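Local structure of uncharacterized protein (6TCB) at the interface of chains A and B. The protein is of unknown function but binds calcium and packs as a two-fold symmetric pair of chains in the crystal. Coordinates in Å, arbitrary orientation; residue numbers count along the deposited sequence, not the author numbering. Chains: chain A/B, Uncharacterized protein PA2723.

The interface of chains A and B. Residues chain A 49, 51, 67-68; chain B 51, 67-68, 71.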
loop_
_atom_site.group_PDB
_atom_site.type_symbol
_atom_site.label_atom_id
_atom_site.label_comp_id
_atom_site.label_asym_id
_atom_site.label_seq_id
_atom_site.Cartn_x
_atom_site.Cartn_y
_atom_site.Cartn_z
ATOM N N THR A 49 8.206 -1.242 1.301
ATOM C CA THR A 49 6.819 -1.602 1.030
ATOM C C THR A 49 5.980 -0.333 0.969
ATOM O O THR A 49 6.051 0.512 1.868
ATOM C CB THR A 49 6.289 -2.500 2.152
ATOM O OG1 THR A 49 7.123 -3.658 2.257
ATOM C CG2 THR A 49 4.857 -2.938 1.876
ATOM N N LEU A 51 2.383 1.455 1.212
ATOM C CA LEU A 51 1.037 1.309 1.734
ATOM C C LEU A 51 0.256 2.591 1.469
ATOM O O LEU A 51 0.810 3.695 1.503
ATOM C CB LEU A 51 1.013 1.090 3.256
ATOM C CG LEU A 51 1.804 -0.078 3.850
ATOM C CD1 LEU A 51 1.713 -0.015 5.388
ATOM C CD2 LEU A 51 1.299 -1.386 3.329
ATOM N N LEU A 67 4.591 -3.311 9.918
ATOM C CA LEU A 67 3.538 -2.711 9.104
ATOM C C LEU A 67 2.265 -2.491 9.905
ATOM O O LEU A 67 1.547 -1.508 9.679
ATOM C CB LEU A 67 3.243 -3.581 7.886
ATOM C CG LEU A 67 4.381 -3.758 6.893
ATOM C CD1 LEU A 67 3.934 -4.629 5.711
ATOM C CD2 LEU A 67 4.891 -2.450 6.371
ATOM N N ASP A 68 1.952 -3.397 10.833
ATOM C CA ASP A 68 0.774 -3.181 11.670
ATOM C C ASP A 68 0.930 -1.922 12.515
ATOM O O ASP A 68 -0.047 -1.199 12.750
ATOM C CB ASP A 68 0.513 -4.406 12.542
ATOM C CG ASP A 68 -0.069 -5.579 11.754
ATOM O OD1 ASP A 68 -0.708 -5.365 10.699
ATOM O OD2 ASP A 68 0.096 -6.733 12.206
ATOM N N LEU B 51 -1.530 -2.385 -0.376
ATOM C CA LEU B 51 -0.128 -2.744 -0.177
ATOM C C LEU B 51 0.506 -3.156 -1.498
ATOM O O LEU B 51 -0.095 -3.911 -2.274
ATOM C CB LEU B 51 0.007 -3.882 0.848
ATOM C CG LEU B 51 1.408 -4.426 1.139
ATOM C CD1 LEU B 51 1.380 -5.046 2.539
ATOM C CD2 LEU B 51 1.932 -5.458 0.150
ATOM N N LEU B 67 -0.811 -7.159 8.418
ATOM C CA LEU B 67 -0.153 -6.642 7.219
ATOM C C LEU B 67 1.234 -7.239 7.035
ATOM O O LEU B 67 1.711 -7.358 5.896
ATOM C CB LEU B 67 -0.042 -5.128 7.299
ATOM C CG LEU B 67 -1.289 -4.336 6.946
ATOM C CD1 LEU B 67 -1.155 -2.928 7.455
ATOM C CD2 LEU B 67 -1.511 -4.350 5.434
ATOM N N ASP B 68 1.919 -7.570 8.128
ATOM C CA ASP B 68 3.214 -8.222 8.012
ATOM C C ASP B 68 3.059 -9.596 7.378
ATOM O O ASP B 68 3.877 -10.000 6.542
ATOM C CB ASP B 68 3.856 -8.304 9.392
ATOM C CG ASP B 68 3.923 -6.943 10.067
ATOM O OD1 ASP B 68 4.764 -6.116 9.646
ATOM O OD2 ASP B 68 3.098 -6.664 10.973
ATOM N N ARG B 71 2.599 -8.984 3.663
ATOM C CA ARG B 71 3.876 -8.697 3.021
ATOM C C ARG B 71 4.658 -9.987 2.761
ATOM O O ARG B 71 5.183 -10.186 1.663
ATOM C CB ARG B 71 4.700 -7.730 3.871
ATOM C CG ARG B 71 6.049 -7.385 3.239
ATOM C CD ARG B 71 6.949 -6.600 4.182
ATOM N NE ARG B 71 8.217 -6.234 3.552
ATOM C CZ ARG B 71 9.329 -6.963 3.605
ATOM N NH1 ARG B 71 10.426 -6.533 2.998
ATOM N NH2 ARG B 71 9.350 -8.116 4.262
HETATM O O HOH W 1 10.194 -4.214 2.394
#
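The guanidinium of B:Arg71 presents its edge to A:Thr49: NE donates a hydrogen bond to the hydroxyl OG1, 3.1 Å away and within 3° of the guanidinium plane, but the arginine is poorly ordered and the bond is probably only partly kept. An extended chain from CG to NE, with CG anti to the backbone N, carries the group across to strand 48-53 of chain A. On the way its CB passes CD1 of A:Leu67 at 3.7 Å, the two side chains meeting at about a right angle. The carboxylates of A:Asp68 and B:Asp68 stand with their planes 77° apart, and each caps the start of the partner's helix 67-82 by accepting the backbone N-H of Leu67. OD1 of B:Asp68 takes N of A:Leu67 at 2.8 Å and OD1 of A:Asp68 takes N of B:Leu67 at 2.9 Å; both donors come to the syn side, tilted out of the carboxylate plane, more so at A:Asp68 (26°). The OD2 atoms of A:Asp68 and B:Asp68 approach to 3.2 Å; the helix ends may offset their repulsion, or a proton or cation may be shared, though protonation is not seen. On the strand side of these bonds the CB atoms of A:Leu67 and B:Leu67 touch at 3.7 Å. Farther along, A:Leu51 and B:Leu51 form an antiparallel bridge, their side chains alongside and pointing the same way, CD2 of A:Leu51 3.7 Å from CD1 of B:Leu51. Methyl CG2 of A:Thr49 covers CG of B:Leu51 at 3.8 Å. Helix capping and strand pairing join the copies, plausibly as a dimer, and bring together two Asp68 residues, a calcium-binding position; this contact does not show calcium held here.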